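Local coordinates for dihydrodipicolinate synthase (Oceanobacillus iheyensis HTE831, PDB 3D0C), which probably catalyses the condensation of pyruvate with aspartate semialdehyde in lysine biosynthesis, as a TIM-barrel lyase of the DapA family, at residues 251-255 with 289-293. The protein carries 1 engineered substitution. Numbering follows the deposited sequence.
Sequences LRAKH and DRLEL
L251 and L293 bring the two helical segments nearest, their CA atoms 7.5 Å apart, where 251-255 runs antiparallel to 289-293 with 163° between axis directions. The axes of the two short segments come no closer than 11.4 Å, a gap bridged by side chains. Both helices, 235-257 and 287-303, follow the last strand of the (beta/alpha)8 barrel and belong to the C-terminal helical region of the DapA fold, away from the predicted catalytic residues.

The polar end centres on the D289 carboxylate, which holds two donors, one on each oxygen and each at a syn lone pair. K254 NZ reaches D289 OD1 at 2.8 Å in a salt bridge; the lysine chain bends at chi3 (67°), turning its amine to the carboxylate. H255 NE2 donates to D289 OD2 at 2.8 Å with an N-H...O angle of 150°, the oxygen lying at the ring edge and also accepting N259 ND2. Replacing D289 with an alanine would probably leave the K254 amine and the H255 N-H without the carboxylate that pairs with both, freeing the imidazole to turn. E292 OE2 lies 4.1 Å from K254 NZ, beyond salt-bridge range, though its charge may still steady the ammonium.

At the apolar end L251 splits its methyls. L251 CD2 lies against E292, 3.7 Å from E292 OE1. L251 CD1 packs over the L293 backbone, 3.9 Å from L293 CA, and also meets L293 CD1.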
loop_
_atom_site.group_PDB
_atom_site.type_symbol
_atom_site.label_atom_id
_atom_site.label_comp_id
_atom_site.label_asym_id
_atom_site.label_seq_id
_atom_site.Cartn_x
_atom_site.Cartn_y
_atom_site.Cartn_z
ATOM N N LEU A 251 12.253 -1.745 -18.797
ATOM C CA LEU A 251 11.123 -0.930 -19.243
ATOM C C LEU A 251 10.011 -1.000 -18.201
ATOM O O LEU A 251 9.380 0.009 -17.886
ATOM C CB LEU A 251 10.572 -1.430 -20.581
ATOM C CG LEU A 251 11.315 -0.988 -21.846
ATOM C CD1 LEU A 251 10.751 -1.713 -23.071
ATOM C CD2 LEU A 251 11.177 0.519 -22.000
ATOM N N ARG A 252 9.777 -2.189 -17.663
ATOM C CA ARG A 252 8.719 -2.370 -16.671
ATOM C C ARG A 252 8.994 -1.583 -15.401
ATOM O O ARG A 252 8.066 -1.111 -14.737
ATOM C CB ARG A 252 8.567 -3.849 -16.313
ATOM C CG ARG A 252 8.158 -4.742 -17.468
ATOM C CD ARG A 252 8.065 -6.191 -17.025
ATOM N NE ARG A 252 7.005 -6.399 -16.040
ATOM C CZ ARG A 252 6.936 -7.453 -15.234
ATOM N NH1 ARG A 252 7.872 -8.394 -15.290
ATOM N NH2 ARG A 252 5.932 -7.575 -14.379
ATOM N N ALA A 253 10.273 -1.434 -15.073
ATOM C CA ALA A 253 10.660 -0.738 -13.857
ATOM C C ALA A 253 10.650 0.791 -13.951
ATOM O O ALA A 253 10.733 1.465 -12.929
ATOM C CB ALA A 253 12.038 -1.239 -13.396
ATOM N N LYS A 254 10.532 1.345 -15.155
ATOM C CA LYS A 254 10.525 2.803 -15.307
ATOM C C LYS A 254 9.391 3.478 -14.542
ATOM O O LYS A 254 8.329 2.890 -14.332
ATOM C CB LYS A 254 10.416 3.208 -16.780
ATOM C CG LYS A 254 11.574 2.776 -17.661
ATOM C CD LYS A 254 11.519 3.496 -19.013
ATOM C CE LYS A 254 11.783 4.995 -18.857
ATOM N NZ LYS A 254 11.720 5.750 -20.142
ATOM N N HIS A 255 9.621 4.723 -14.137
ATOM C CA HIS A 255 8.625 5.489 -13.400
ATOM C C HIS A 255 8.284 4.796 -12.089
ATOM O O HIS A 255 7.117 4.677 -11.711
ATOM C CB HIS A 255 7.366 5.669 -14.252
ATOM C CG HIS A 255 7.654 6.088 -15.658
ATOM N ND1 HIS A 255 8.423 7.190 -15.962
ATOM C CD2 HIS A 255 7.312 5.530 -16.843
ATOM C CE1 HIS A 255 8.547 7.291 -17.273
ATOM N NE2 HIS A 255 7.883 6.295 -17.830
ATOM N N ASP A 289 7.969 5.576 -24.365
ATOM C CA ASP A 289 8.118 4.222 -23.840
ATOM C C ASP A 289 7.468 3.232 -24.795
ATOM O O ASP A 289 7.907 2.092 -24.926
ATOM C CB ASP A 289 7.478 4.094 -22.458
ATOM C CG ASP A 289 8.292 4.765 -21.375
ATOM O OD1 ASP A 289 9.465 5.111 -21.636
ATOM O OD2 ASP A 289 7.763 4.933 -20.256
ATOM N N ARG A 290 6.408 3.669 -25.462
ATOM C CA ARG A 290 5.728 2.797 -26.408
ATOM C C ARG A 290 6.704 2.480 -27.554
ATOM O O ARG A 290 6.847 1.331 -27.969
ATOM C CB ARG A 290 4.447 3.483 -26.922
ATOM C CG ARG A 290 3.541 2.598 -27.775
ATOM C CD ARG A 290 2.163 3.237 -28.038
ATOM N NE ARG A 290 1.273 3.281 -26.872
ATOM C CZ ARG A 290 1.063 4.362 -26.123
ATOM N NH1 ARG A 290 1.684 5.501 -26.410
ATOM N NH2 ARG A 290 0.209 4.318 -25.103
ATOM N N LEU A 291 7.394 3.503 -28.039
ATOM C CA LEU A 291 8.365 3.328 -29.116
ATOM C C LEU A 291 9.497 2.398 -28.673
ATOM O O LEU A 291 9.915 1.505 -29.415
ATOM C CB LEU A 291 8.930 4.693 -29.523
ATOM C CG LEU A 291 10.018 4.724 -30.600
ATOM C CD1 LEU A 291 9.539 3.991 -31.851
ATOM C CD2 LEU A 291 10.372 6.176 -30.912
ATOM N N GLU A 292 9.982 2.599 -27.451
ATOM C CA GLU A 292 11.059 1.765 -26.929
ATOM C C GLU A 292 10.650 0.302 -26.882
ATOM O O GLU A 292 11.451 -0.585 -27.185
ATOM C CB GLU A 292 11.480 2.228 -25.534
ATOM C CG GLU A 292 12.519 3.333 -25.545
ATOM C CD GLU A 292 13.271 3.440 -24.226
ATOM O OE1 GLU A 292 13.787 2.403 -23.746
ATOM O OE2 GLU A 292 13.352 4.561 -23.679
ATOM N N LEU A 293 9.400 0.048 -26.505
ATOM C CA LEU A 293 8.909 -1.318 -26.430
ATOM C C LEU A 293 8.814 -1.929 -27.824
ATOM O O LEU A 293 9.215 -3.077 -28.044
ATOM C CB LEU A 293 7.535 -1.348 -25.756
ATOM C CG LEU A 293 6.859 -2.719 -25.701
ATOM C CD1 LEU A 293 7.756 -3.729 -24.993
ATOM C CD2 LEU A 293 5.534 -2.586 -24.983
#